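Uncharacterized protein (Pyrococcus horikoshii, PDB 2CYJ) is of unknown function but belongs to the DUF498/DUF598 family of small proteins, grouped with Mth938. Local coordinates at residues E4-G9 / P93-L98; G9-K12 / E17-H20; D19-I24 / E31-E36; S27-R32 / L57-D62; D86-E91 / G106-L111. One frame throughout, in Å; residues are numbered along the deposited sequence.

Contact 1: E4-G9 / P93-L98; sequences EEVRFG and PTKEAL
Lys-95 reaches from the first turn of its helix to the edge strand that carries Val-6. CB leads off the helix, and with CG anti to the backbone N (chi1 -169°) the chain runs out toward the strand. CG passes at the limit of contact with the CG1 methyl of Val-6, and CD leads on to a bend at chi3 (-70°) that swings the end round: CE sits 3.9 Å from Val-6 CG1, and NZ gives a hydrogen bond to Val-6 O at 3.0 Å. The ammonium comes in tilted 31° from the carbonyl plane.

This is strand-on-helix packing. Strand 3-7, at one edge of a three-stranded antiparallel sheet, lies against helix 94-104 with the segment axes 9.0 Å apart and nearly antiparallel. Glu-4 and Glu-5 both face Lys-12, a classic beta bulge in the same strand, just ahead of Val-6.

One helical turn on from the lysine, the packing is apolar. Val-6 CG2 meets Leu-98 CD1 at 3.7 Å, while Val-6 CG1 lies 3.9 Å from the same methyl, so the leucine branch touches both arms of the valine. Leu-98 also packs on Val-11 and Ile-114.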
# COMPACT_ATOMS: atom_id res chain seq x y z
N GLU A 4 1.49 8.73 -12.84
CA GLU A 4 1.68 8.86 -14.28
C GLU A 4 1.70 7.56 -15.08
O GLU A 4 1.25 7.53 -16.23
CB GLU A 4 2.96 9.63 -14.59
CG GLU A 4 2.99 11.11 -14.20
CD GLU A 4 3.43 11.36 -12.76
OE1 GLU A 4 4.23 10.56 -12.23
OE2 GLU A 4 3.00 12.38 -12.18
N GLU A 5 2.26 6.50 -14.50
CA GLU A 5 2.37 5.21 -15.19
C GLU A 5 2.28 4.08 -14.18
O GLU A 5 2.79 4.19 -13.09
CB GLU A 5 3.73 5.06 -15.89
CG GLU A 5 3.92 5.80 -17.20
CD GLU A 5 2.81 5.49 -18.19
OE1 GLU A 5 2.51 4.31 -18.41
OE2 GLU A 5 2.27 6.45 -18.77
N VAL A 6 1.63 2.98 -14.60
CA VAL A 6 1.50 1.81 -13.74
C VAL A 6 1.66 0.57 -14.61
O VAL A 6 0.91 0.38 -15.56
CB VAL A 6 0.13 1.78 -13.03
CG1 VAL A 6 0.03 0.55 -12.14
CG2 VAL A 6 -0.04 3.04 -12.19
N ARG A 7 2.65 -0.24 -14.29
CA ARG A 7 2.87 -1.48 -15.03
C ARG A 7 3.49 -2.47 -14.07
O ARG A 7 3.92 -2.11 -12.97
CB ARG A 7 3.78 -1.25 -16.24
CG ARG A 7 5.25 -1.14 -15.92
CD ARG A 7 6.03 -0.73 -17.17
NE ARG A 7 5.74 0.65 -17.54
CZ ARG A 7 5.17 1.02 -18.69
NH1 ARG A 7 4.83 0.12 -19.60
NH2 ARG A 7 4.94 2.31 -18.91
N PHE A 8 3.52 -3.74 -14.46
CA PHE A 8 4.11 -4.76 -13.61
C PHE A 8 5.55 -4.39 -13.28
O PHE A 8 6.36 -4.16 -14.18
CB PHE A 8 4.04 -6.11 -14.33
CG PHE A 8 4.51 -7.27 -13.49
CD1 PHE A 8 5.85 -7.66 -13.51
CD2 PHE A 8 3.62 -7.95 -12.68
CE1 PHE A 8 6.29 -8.72 -12.72
CE2 PHE A 8 4.05 -9.02 -11.88
CZ PHE A 8 5.39 -9.40 -11.90
N GLY A 9 5.85 -4.32 -11.99
CA GLY A 9 7.19 -4.01 -11.51
C GLY A 9 7.65 -2.57 -11.56
O GLY A 9 8.77 -2.27 -11.15
N PRO A 93 -6.37 -5.27 -6.68
CA PRO A 93 -5.17 -5.47 -7.50
C PRO A 93 -4.61 -4.07 -7.78
O PRO A 93 -5.36 -3.09 -7.90
CB PRO A 93 -5.70 -6.19 -8.73
CG PRO A 93 -6.81 -7.05 -8.12
CD PRO A 93 -7.50 -6.06 -7.20
N THR A 94 -3.30 -3.99 -7.91
CA THR A 94 -2.63 -2.72 -8.02
C THR A 94 -3.05 -1.67 -9.02
O THR A 94 -3.13 -0.50 -8.65
CB THR A 94 -1.13 -2.97 -8.07
OG1 THR A 94 -0.75 -3.54 -6.82
CG2 THR A 94 -0.34 -1.67 -8.28
N LYS A 95 -3.33 -2.04 -10.26
CA LYS A 95 -3.70 -0.98 -11.19
C LYS A 95 -5.05 -0.37 -10.80
O LYS A 95 -5.21 0.85 -10.83
CB LYS A 95 -3.70 -1.46 -12.64
CG LYS A 95 -3.81 -0.27 -13.61
CD LYS A 95 -3.44 -0.62 -15.03
CE LYS A 95 -1.96 -0.88 -15.19
NZ LYS A 95 -1.60 -0.81 -16.65
N GLU A 96 -6.01 -1.21 -10.43
CA GLU A 96 -7.31 -0.70 -10.01
C GLU A 96 -7.12 0.11 -8.72
O GLU A 96 -7.69 1.19 -8.56
CB GLU A 96 -8.29 -1.84 -9.75
CG GLU A 96 -9.60 -1.34 -9.12
CD GLU A 96 -10.56 -2.45 -8.72
OE1 GLU A 96 -10.17 -3.63 -8.68
OE2 GLU A 96 -11.72 -2.12 -8.41
N ALA A 97 -6.32 -0.42 -7.80
CA ALA A 97 -6.10 0.28 -6.54
C ALA A 97 -5.52 1.68 -6.74
O ALA A 97 -5.95 2.62 -6.07
CB ALA A 97 -5.18 -0.55 -5.63
N LEU A 98 -4.55 1.83 -7.64
CA LEU A 98 -3.97 3.14 -7.87
C LEU A 98 -4.93 4.07 -8.60
O LEU A 98 -4.90 5.28 -8.41
CB LEU A 98 -2.64 3.02 -8.64
CG LEU A 98 -1.49 2.51 -7.75
CD1 LEU A 98 -0.30 2.16 -8.60
CD2 LEU A 98 -1.11 3.59 -6.73

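Contact 2: G9-K12 / E17-H20; sequences GLVK and EFDH
Val-11 and Phe-18 form an antiparallel hydrogen-bonded pair, with Val-11 N bonding Phe-18 O at 3.0 Å and Phe-18 N bonding Val-11 O at 2.8 Å, and the adjoining Lys-12 and Glu-17 make the non-hydrogen-bonded pair. Where the pairing ends, the CA of Asp-19 approaches Gly-9 O at 3.2 Å in a CA-H...O contact.

On the face of Lys-12 and Glu-17, the glutamate bends at chi2 (-78°) and brings its carboxylate back over the neighbouring strand. OE2 rests between two side chains, 3.5 Å from Leu-10 CG and 3.6 Å from Lys-12 CB, while OE1 runs beside the lysine's CD. The ammonium stops short of a direct ion pair; a water bonded weakly to Lys-12 NZ donates to Glu-17 OE1. Leu-10 CD1 also touches Asp-19 CB at 3.8 Å. An alanine at Leu-10 removes CG and both methyls, and would probably leave Glu-17 OE2 with the lysine stem on one side only and the carboxylate freer to turn.

On the other face Val-11 CG2 packs against Phe-18 CB. The hairpin of strands 10-13 and 16-18 has strand 3-7 on its far flank, where Val-11 meets Val-6, while Phe-18 leans on Ile-30 of strand 30-32.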
# COMPACT_ATOMS: atom_id res chain seq x y z
N GLY A 9 5.85 -4.32 -11.99
CA GLY A 9 7.19 -4.01 -11.51
C GLY A 9 7.65 -2.57 -11.56
O GLY A 9 8.77 -2.27 -11.15
N LEU A 10 6.79 -1.66 -12.01
CA LEU A 10 7.22 -0.27 -12.13
C LEU A 10 6.08 0.74 -12.13
O LEU A 10 5.19 0.67 -12.98
CB LEU A 10 8.02 -0.11 -13.44
CG LEU A 10 8.75 1.22 -13.66
CD1 LEU A 10 9.99 1.28 -12.77
CD2 LEU A 10 9.16 1.34 -15.13
N VAL A 11 6.12 1.67 -11.19
CA VAL A 11 5.11 2.71 -11.15
C VAL A 11 5.79 4.07 -11.16
O VAL A 11 6.86 4.23 -10.56
CB VAL A 11 4.17 2.60 -9.92
CG1 VAL A 11 3.43 1.27 -9.97
CG2 VAL A 11 4.96 2.76 -8.63
N LYS A 12 5.21 5.04 -11.87
CA LYS A 12 5.75 6.40 -11.94
C LYS A 12 4.77 7.27 -11.18
O LYS A 12 3.61 7.41 -11.59
CB LYS A 12 5.88 6.88 -13.38
CG LYS A 12 6.59 8.23 -13.51
CD LYS A 12 6.69 8.67 -14.96
CE LYS A 12 7.12 10.12 -15.07
NZ LYS A 12 7.29 10.48 -16.51
N GLU A 17 10.28 7.19 -10.86
CA GLU A 17 10.06 5.78 -11.17
C GLU A 17 10.41 4.91 -9.98
O GLU A 17 11.52 4.98 -9.45
CB GLU A 17 10.95 5.34 -12.34
CG GLU A 17 10.67 6.05 -13.64
CD GLU A 17 9.45 5.52 -14.33
OE1 GLU A 17 9.19 5.95 -15.47
OE2 GLU A 17 8.75 4.67 -13.73
N PHE A 18 9.46 4.08 -9.55
CA PHE A 18 9.67 3.16 -8.43
C PHE A 18 9.59 1.74 -8.96
O PHE A 18 8.52 1.31 -9.41
CB PHE A 18 8.59 3.39 -7.37
CG PHE A 18 8.61 4.77 -6.78
CD1 PHE A 18 9.48 5.08 -5.74
CD2 PHE A 18 7.77 5.75 -7.27
CE1 PHE A 18 9.51 6.35 -5.20
CE2 PHE A 18 7.79 7.03 -6.74
CZ PHE A 18 8.66 7.34 -5.70
N ASP A 19 10.71 1.01 -8.92
CA ASP A 19 10.74 -0.37 -9.41
C ASP A 19 10.60 -1.36 -8.26
O ASP A 19 11.07 -2.50 -8.33
CB ASP A 19 12.05 -0.65 -10.17
CG ASP A 19 13.26 -0.78 -9.25
OD1 ASP A 19 14.27 -1.34 -9.71
OD2 ASP A 19 13.23 -0.31 -8.09
N HIS A 20 9.90 -0.91 -7.22
CA HIS A 20 9.72 -1.70 -6.02
C HIS A 20 8.49 -1.20 -5.27
O HIS A 20 7.93 -0.15 -5.60
CB HIS A 20 10.96 -1.56 -5.14
CG HIS A 20 11.26 -0.14 -4.76
ND1 HIS A 20 10.58 0.51 -3.75
CD2 HIS A 20 12.13 0.76 -5.27
CE1 HIS A 20 11.02 1.75 -3.66
NE2 HIS A 20 11.96 1.93 -4.57
O HOH W 1 10.32 8.88 -16.42

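Contact 3: D19-I24 / E31-E36; sequences DHDIVI and ERRMKE
Asp-21 and Arg-33 run alongside each other in the same direction and close a salt bridge in which Arg-33 NH1 meets Asp-21 OD2 at 2.9 Å. Carboxylate and guanidinium share almost one plane (12°), and the oxygen sits at the guanidinium edge. The arginine, extended from CG to NE, keeps its stem against the aspartate: its CB is 3.5 Å from Asp-21 CB. The Arg-33 N bond to Asp-21 O (3.0 Å) reinforces the pair; His-20 ND1 takes the same oxygen from the opposite face at 2.8 Å.

Val-23 and Glu-31 exchange two backbone bonds, the antiparallel pairing of a beta hairpin built from strands 22-24 and 30-32. Val-23 CG2 packs on Arg-33 CA.

Outward, Lys-35 CB sits 3.4 Å above the guanidinium plane, and waters join its NZ to Asp-21 N and, less firmly, to OD1. Arg-33 NE pairs with Glu-52 and NH2 with Ser-45 O; Asp-21 OD2 also takes a bond from His-115 ND1 and OD1 one from Val-116 N. A leucine in place of Arg-33 would probably leave the Asp-21 and Glu-52 carboxylates without their shared cation.

With both residues buried, the arginine's charge is probably balanced by these two acids, and Lys-35 probably adds positive charge near Asp-21. Glu-52 ties the arginine to helix 50-54, and the Asp-21 to His-115 bond ties the hairpin end to strand 110-115.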
# COMPACT_ATOMS: atom_id res chain seq x y z
N ASP A 19 10.71 1.01 -8.92
CA ASP A 19 10.74 -0.37 -9.41
C ASP A 19 10.60 -1.36 -8.26
O ASP A 19 11.07 -2.50 -8.33
CB ASP A 19 12.05 -0.65 -10.17
CG ASP A 19 13.26 -0.78 -9.25
OD1 ASP A 19 14.27 -1.34 -9.71
OD2 ASP A 19 13.23 -0.31 -8.09
N HIS A 20 9.90 -0.91 -7.22
CA HIS A 20 9.72 -1.70 -6.02
C HIS A 20 8.49 -1.20 -5.27
O HIS A 20 7.93 -0.15 -5.60
CB HIS A 20 10.96 -1.56 -5.14
CG HIS A 20 11.26 -0.14 -4.76
ND1 HIS A 20 10.58 0.51 -3.75
CD2 HIS A 20 12.13 0.76 -5.27
CE1 HIS A 20 11.02 1.75 -3.66
NE2 HIS A 20 11.96 1.93 -4.57
N ASP A 21 8.09 -1.94 -4.25
CA ASP A 21 6.92 -1.59 -3.45
C ASP A 21 7.11 -0.28 -2.69
O ASP A 21 8.22 0.05 -2.26
CB ASP A 21 6.61 -2.71 -2.46
CG ASP A 21 6.12 -3.98 -3.13
OD1 ASP A 21 6.12 -4.07 -4.38
OD2 ASP A 21 5.73 -4.90 -2.39
N ILE A 22 6.01 0.44 -2.51
CA ILE A 22 6.06 1.71 -1.81
C ILE A 22 4.87 1.92 -0.89
O ILE A 22 3.85 1.22 -0.98
CB ILE A 22 6.09 2.92 -2.79
CG1 ILE A 22 4.86 2.90 -3.71
CG2 ILE A 22 7.38 2.90 -3.61
CD1 ILE A 22 4.74 4.15 -4.60
N VAL A 23 5.04 2.87 0.02
CA VAL A 23 4.01 3.29 0.95
C VAL A 23 3.81 4.78 0.69
O VAL A 23 4.76 5.56 0.66
CB VAL A 23 4.45 3.07 2.42
CG1 VAL A 23 3.39 3.60 3.38
CG2 VAL A 23 4.68 1.60 2.67
N ILE A 24 2.56 5.17 0.45
CA ILE A 24 2.23 6.57 0.22
C ILE A 24 1.41 7.00 1.43
O ILE A 24 0.33 6.47 1.69
CB ILE A 24 1.38 6.75 -1.06
CG1 ILE A 24 2.14 6.20 -2.27
CG2 ILE A 24 1.05 8.23 -1.25
CD1 ILE A 24 1.27 6.03 -3.52
N GLU A 31 7.58 6.45 0.80
CA GLU A 31 8.71 5.70 1.34
C GLU A 31 8.70 4.30 0.75
O GLU A 31 7.68 3.83 0.24
CB GLU A 31 8.61 5.53 2.86
CG GLU A 31 8.84 6.77 3.69
CD GLU A 31 9.18 6.41 5.12
OE1 GLU A 31 9.83 5.36 5.32
OE2 GLU A 31 8.81 7.16 6.05
N ARG A 32 9.84 3.62 0.83
CA ARG A 32 9.89 2.26 0.31
C ARG A 32 9.12 1.36 1.28
O ARG A 32 9.05 1.63 2.49
CB ARG A 32 11.35 1.79 0.21
CG ARG A 32 12.07 1.64 1.54
CD ARG A 32 13.44 0.98 1.36
NE ARG A 32 13.32 -0.43 1.00
CZ ARG A 32 13.15 -1.42 1.87
NH1 ARG A 32 13.08 -1.17 3.18
NH2 ARG A 32 13.04 -2.66 1.44
N ARG A 33 8.50 0.32 0.75
CA ARG A 33 7.79 -0.61 1.60
C ARG A 33 8.82 -1.52 2.26
O ARG A 33 9.71 -2.06 1.58
CB ARG A 33 6.82 -1.46 0.77
CG ARG A 33 6.07 -2.48 1.61
CD ARG A 33 5.36 -3.54 0.79
NE ARG A 33 4.99 -4.64 1.68
CZ ARG A 33 4.77 -5.89 1.30
NH1 ARG A 33 4.86 -6.24 0.03
NH2 ARG A 33 4.51 -6.81 2.23
N MET A 34 8.73 -1.70 3.57
CA MET A 34 9.69 -2.56 4.27
C MET A 34 9.13 -3.97 4.28
O MET A 34 8.85 -4.57 5.32
CB MET A 34 9.89 -2.08 5.71
CG MET A 34 10.34 -0.64 5.76
SD MET A 34 10.96 -0.18 7.39
CE MET A 34 9.48 -0.14 8.27
N LYS A 35 8.99 -4.52 3.09
CA LYS A 35 8.41 -5.84 2.95
C LYS A 35 9.24 -6.92 3.61
O LYS A 35 8.71 -7.98 3.96
CB LYS A 35 8.15 -6.16 1.47
CG LYS A 35 9.35 -6.46 0.62
CD LYS A 35 8.84 -6.86 -0.76
CE LYS A 35 9.97 -7.22 -1.69
NZ LYS A 35 9.45 -7.41 -3.08
N GLU A 36 10.53 -6.66 3.82
CA GLU A 36 11.38 -7.64 4.48
C GLU A 36 10.82 -8.00 5.87
O GLU A 36 11.06 -9.09 6.37
CB GLU A 36 12.82 -7.11 4.61
CG GLU A 36 12.96 -5.79 5.37
CD GLU A 36 12.69 -4.57 4.51
OE1 GLU A 36 12.34 -4.71 3.32
OE2 GLU A 36 12.83 -3.45 5.05
O HOH W 2 9.64 -4.29 -3.15
O HOH W 3 7.46 -6.36 -5.22
O HOH W 4 10.15 -2.40 -1.05

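Contact 4: S27-R32 / L57-D62; sequences SGRIER and LVEDFD
Glu-59 OE1 is gripped by two firm donors: Ser-27 OG gives it a hydrogen bond at 2.7 Å, and a water gives it another at 2.6 Å. The same water accepts from Arg-29 NH1, also at 2.6 Å, and so joins arginine to glutamate. Directly, Arg-29 NH1 and Glu-59 OE1 make only a long salt bridge of 3.8 Å. Guanidinium and carboxylate planes are turned 79° to each other, and OE1 sits off the guanidinium plane, so charge alone acts there and the water carries the directed link.

The second carboxylate oxygen is held as well. Ser-27 N bonds Glu-59 OE2 at 2.9 Å, with a rather bent N-H...O angle of 143°. Both oxygens use their syn lone pairs, which lets a single serine clasp the carboxylate with its amide and its hydroxyl together. Ser-27 OG sits between its own backbone N and carbonyl carbon (chi1 62°), bringing it to the side where the amide already points at the acid. That hydroxyl also receives a weak bond from Arg-29 N.

Ser-27 and Arg-29 belong to the turn of the hairpin between strands 22-24 and 30-32, while Glu-59 comes from the loop joining helix 50-54 to strand 63-68. Its extended chain covers the distance between backbones whose nearest CA atoms, of Ser-27 and Glu-59, are 7.9 Å apart. The glutamate also rests on Tyr-25 and Pro-26. Farther down the same loop Phe-61 packs on Pro-26 too, and its ring makes a cation-pi contact with Lys-87.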
# COMPACT_ATOMS: atom_id res chain seq x y z
N SER A 27 -0.14 12.51 3.67
CA SER A 27 0.46 13.79 3.30
C SER A 27 1.06 13.77 1.91
O SER A 27 1.43 14.82 1.39
CB SER A 27 1.58 14.15 4.27
OG SER A 27 2.62 13.18 4.21
N GLY A 28 1.20 12.59 1.33
CA GLY A 28 1.80 12.50 0.01
C GLY A 28 3.26 12.09 0.09
O GLY A 28 3.91 11.91 -0.94
N ARG A 29 3.80 11.95 1.30
CA ARG A 29 5.18 11.50 1.45
C ARG A 29 5.22 10.05 0.97
O ARG A 29 4.29 9.28 1.20
CB ARG A 29 5.61 11.57 2.92
CG ARG A 29 5.79 12.98 3.42
CD ARG A 29 6.04 13.01 4.91
NE ARG A 29 6.08 14.38 5.40
CZ ARG A 29 6.06 14.72 6.69
NH1 ARG A 29 6.01 13.78 7.62
NH2 ARG A 29 6.09 16.00 7.03
N ILE A 30 6.30 9.69 0.29
CA ILE A 30 6.46 8.34 -0.23
C ILE A 30 7.71 7.69 0.36
O ILE A 30 8.78 8.32 0.42
CB ILE A 30 6.60 8.33 -1.77
CG1 ILE A 30 5.36 8.97 -2.41
CG2 ILE A 30 6.78 6.90 -2.27
CD1 ILE A 30 5.46 9.10 -3.92
N GLU A 31 7.58 6.45 0.80
CA GLU A 31 8.71 5.70 1.34
C GLU A 31 8.70 4.30 0.75
O GLU A 31 7.68 3.83 0.24
CB GLU A 31 8.61 5.53 2.86
CG GLU A 31 8.84 6.77 3.69
CD GLU A 31 9.18 6.41 5.12
OE1 GLU A 31 9.83 5.36 5.32
OE2 GLU A 31 8.81 7.16 6.05
N ARG A 32 9.84 3.62 0.83
CA ARG A 32 9.89 2.26 0.31
C ARG A 32 9.12 1.36 1.28
O ARG A 32 9.05 1.63 2.49
CB ARG A 32 11.35 1.79 0.21
CG ARG A 32 12.07 1.64 1.54
CD ARG A 32 13.44 0.98 1.36
NE ARG A 32 13.32 -0.43 1.00
CZ ARG A 32 13.15 -1.42 1.87
NH1 ARG A 32 13.08 -1.17 3.18
NH2 ARG A 32 13.04 -2.66 1.44
N LEU A 57 2.13 3.28 10.70
CA LEU A 57 1.19 4.08 11.49
C LEU A 57 1.97 5.30 11.99
O LEU A 57 2.38 5.38 13.16
CB LEU A 57 0.65 3.25 12.64
CG LEU A 57 0.02 1.93 12.18
CD1 LEU A 57 -0.53 1.20 13.39
CD2 LEU A 57 -1.09 2.18 11.17
N VAL A 58 2.15 6.25 11.09
CA VAL A 58 2.93 7.46 11.35
C VAL A 58 2.08 8.72 11.28
O VAL A 58 2.28 9.66 12.06
CB VAL A 58 4.09 7.56 10.32
CG1 VAL A 58 4.90 8.81 10.55
CG2 VAL A 58 4.98 6.32 10.45
N GLU A 59 1.15 8.75 10.32
CA GLU A 59 0.23 9.87 10.16
C GLU A 59 -1.18 9.32 10.36
O GLU A 59 -1.44 8.15 10.06
CB GLU A 59 0.32 10.47 8.76
CG GLU A 59 1.69 11.03 8.41
CD GLU A 59 1.75 11.58 7.00
OE1 GLU A 59 2.86 11.95 6.56
OE2 GLU A 59 0.70 11.64 6.33
N ASP A 60 -2.07 10.16 10.86
CA ASP A 60 -3.46 9.77 11.07
C ASP A 60 -4.08 9.54 9.69
O ASP A 60 -3.76 10.23 8.72
CB ASP A 60 -4.19 10.89 11.81
CG ASP A 60 -5.53 10.45 12.37
OD1 ASP A 60 -5.63 9.32 12.87
OD2 ASP A 60 -6.49 11.25 12.32
N PHE A 61 -4.97 8.55 9.59
CA PHE A 61 -5.62 8.27 8.32
C PHE A 61 -7.02 7.71 8.52
O PHE A 61 -7.34 7.20 9.60
CB PHE A 61 -4.76 7.31 7.47
CG PHE A 61 -4.53 5.96 8.11
CD1 PHE A 61 -5.31 4.86 7.76
CD2 PHE A 61 -3.53 5.79 9.07
CE1 PHE A 61 -5.11 3.61 8.36
CE2 PHE A 61 -3.32 4.56 9.68
CZ PHE A 61 -4.11 3.46 9.32
N ASP A 62 -7.83 7.82 7.48
CA ASP A 62 -9.21 7.35 7.48
C ASP A 62 -9.33 6.05 6.71
O ASP A 62 -10.14 5.18 7.02
CB ASP A 62 -10.12 8.37 6.79
CG ASP A 62 -10.07 9.74 7.44
OD1 ASP A 62 -10.30 9.82 8.66
OD2 ASP A 62 -9.80 10.73 6.72
O HOH W 5 5.04 11.38 7.86

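Contact 5: D86-E91 / G106-L111; sequences DKEVIE and GKKRIL
A surface salt bridge between Glu-88 and Lys-108 spans one end of the five-stranded mixed sheet, from the start of edge strand 88-92 to the lead-in of strand 110-115. Lys-108 NZ gives a hydrogen bond to Glu-88 OE1 at 2.9 Å, arriving on the syn lone pair of that oxygen. The other oxygen, OE2, stays 3.7 Å from NZ, so the ammonium favours one oxygen and does not straddle the carboxylate. Behind the charge, Lys-108 CD and CE run past Glu-88 OE1 at 3.8 and 3.7 Å.

The two backbones are not neighbours in the sheet. Strand 63-68 lies between them, parallel to both, and the nearest CA atoms, of Glu-88 and Ile-110, are 9.4 Å apart. The chain passes from 88-92 to 110-115 through helix 94-104, a beta-alpha-beta crossover that leaves room for the middle strand. Reaching across it takes two long arms: Glu-88 has CG anti to the backbone N (chi1 178°) and is straight beyond, Lys-108 is likewise extended past CG, and the two chains meet roughly perpendicular. Both rest on Val-63 of the strand they bridge.

Next door, Ile-90 and Ile-110 pack under helix 94-104, against Leu-100 and against Leu-101 and Leu-104 respectively. Arg-109 forms salt bridges with Asp-60 and Asp-62, and Lys-87 NZ bonds Phe-61 O.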
# COMPACT_ATOMS: atom_id res chain seq x y z
N ASP A 86 -10.83 -0.16 12.79
CA ASP A 86 -11.63 1.06 12.94
C ASP A 86 -11.53 1.97 11.72
O ASP A 86 -12.08 3.07 11.71
CB ASP A 86 -11.19 1.82 14.20
CG ASP A 86 -9.74 2.27 14.15
OD1 ASP A 86 -8.91 1.55 13.54
OD2 ASP A 86 -9.42 3.33 14.73
N LYS A 87 -10.83 1.51 10.69
CA LYS A 87 -10.64 2.30 9.48
C LYS A 87 -11.36 1.70 8.27
O LYS A 87 -11.85 0.57 8.31
CB LYS A 87 -9.14 2.39 9.16
CG LYS A 87 -8.27 2.91 10.29
CD LYS A 87 -8.68 4.32 10.70
CE LYS A 87 -7.67 4.93 11.66
NZ LYS A 87 -8.09 6.30 12.07
N GLU A 88 -11.43 2.47 7.19
CA GLU A 88 -12.03 1.99 5.95
C GLU A 88 -10.85 1.28 5.29
O GLU A 88 -9.80 1.89 5.09
CB GLU A 88 -12.52 3.18 5.12
CG GLU A 88 -13.14 2.84 3.76
CD GLU A 88 -13.79 4.04 3.10
OE1 GLU A 88 -13.77 5.14 3.69
OE2 GLU A 88 -14.32 3.88 1.98
N VAL A 89 -11.00 -0.01 4.99
CA VAL A 89 -9.91 -0.78 4.41
C VAL A 89 -10.27 -1.34 3.04
O VAL A 89 -11.25 -2.06 2.88
CB VAL A 89 -9.48 -1.92 5.36
CG1 VAL A 89 -8.38 -2.76 4.74
CG2 VAL A 89 -9.01 -1.32 6.69
N ILE A 90 -9.44 -1.00 2.06
CA ILE A 90 -9.66 -1.40 0.68
C ILE A 90 -8.46 -2.21 0.17
O ILE A 90 -7.32 -1.78 0.29
CB ILE A 90 -9.79 -0.16 -0.20
CG1 ILE A 90 -10.84 0.79 0.38
CG2 ILE A 90 -10.18 -0.57 -1.63
CD1 ILE A 90 -10.89 2.13 -0.34
N GLU A 91 -8.74 -3.38 -0.40
CA GLU A 91 -7.69 -4.22 -0.95
C GLU A 91 -8.09 -4.58 -2.38
O GLU A 91 -9.07 -5.30 -2.58
CB GLU A 91 -7.53 -5.50 -0.13
CG GLU A 91 -7.05 -5.27 1.29
CD GLU A 91 -6.69 -6.57 1.98
OE1 GLU A 91 -7.39 -6.96 2.93
OE2 GLU A 91 -5.70 -7.21 1.55
N GLY A 106 -7.47 13.60 -1.90
CA GLY A 106 -7.89 14.97 -1.69
C GLY A 106 -9.00 15.19 -0.69
O GLY A 106 -9.20 16.31 -0.22
N LYS A 107 -9.74 14.13 -0.38
CA LYS A 107 -10.80 14.28 0.60
C LYS A 107 -10.42 13.54 1.86
O LYS A 107 -9.94 14.15 2.82
CB LYS A 107 -12.12 13.81 0.00
CG LYS A 107 -12.73 14.91 -0.88
CD LYS A 107 -14.06 14.52 -1.52
CE LYS A 107 -14.69 15.75 -2.19
NZ LYS A 107 -15.88 15.41 -3.01
N LYS A 108 -10.61 12.22 1.86
CA LYS A 108 -10.25 11.45 3.04
C LYS A 108 -8.73 11.32 3.11
O LYS A 108 -8.03 11.46 2.10
CB LYS A 108 -10.88 10.06 2.98
CG LYS A 108 -12.40 10.06 3.16
CD LYS A 108 -13.00 8.72 2.74
CE LYS A 108 -14.52 8.73 2.92
NZ LYS A 108 -15.12 7.45 2.45
N ARG A 109 -8.23 11.05 4.31
CA ARG A 109 -6.80 10.87 4.52
C ARG A 109 -6.52 9.41 4.22
O ARG A 109 -7.03 8.51 4.89
CB ARG A 109 -6.45 11.23 5.95
CG ARG A 109 -6.72 12.69 6.26
CD ARG A 109 -6.63 12.97 7.73
NE ARG A 109 -7.65 12.23 8.46
CZ ARG A 109 -7.80 12.24 9.78
NH1 ARG A 109 -6.98 12.97 10.53
NH2 ARG A 109 -8.77 11.54 10.35
N ILE A 110 -5.71 9.18 3.20
CA ILE A 110 -5.41 7.83 2.77
C ILE A 110 -3.97 7.38 2.92
O ILE A 110 -3.04 8.07 2.50
CB ILE A 110 -5.80 7.67 1.29
CG1 ILE A 110 -7.22 8.20 1.06
CG2 ILE A 110 -5.73 6.21 0.89
CD1 ILE A 110 -7.56 8.40 -0.40
N LEU A 111 -3.81 6.21 3.54
CA LEU A 111 -2.51 5.55 3.70
C LEU A 111 -2.55 4.42 2.66
O LEU A 111 -3.46 3.58 2.69
CB LEU A 111 -2.36 4.96 5.10
CG LEU A 111 -1.12 4.07 5.29
CD1 LEU A 111 0.18 4.85 5.07
CD2 LEU A 111 -1.16 3.49 6.71

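In the fold
From the N terminus, strand 3-7 opens contact 1, which closes 84 residues later on helix 94-104. Contact 2 starts from the same stretch at Gly-9, and contacts 3 and 4 fall within the long loop. Contact 2 shuts the 10-13/16-18 hairpin and runs straight into contact 3, which closes the 22-24/30-32 hairpin; the two share Asp-19 and His-20. Contact 4 starts on the strand where contact 3 ends and ties the turn of the 22-24/30-32 hairpin to the loop before strand 63-68. Contact 5 crosses contact 1, since 86-91 precedes 93-98 and 106-111 follows it. Salt bridges from Arg-109 join contacts 4 and 5, and Leu-111 touches Val-23, connecting contact 5 to contact 3.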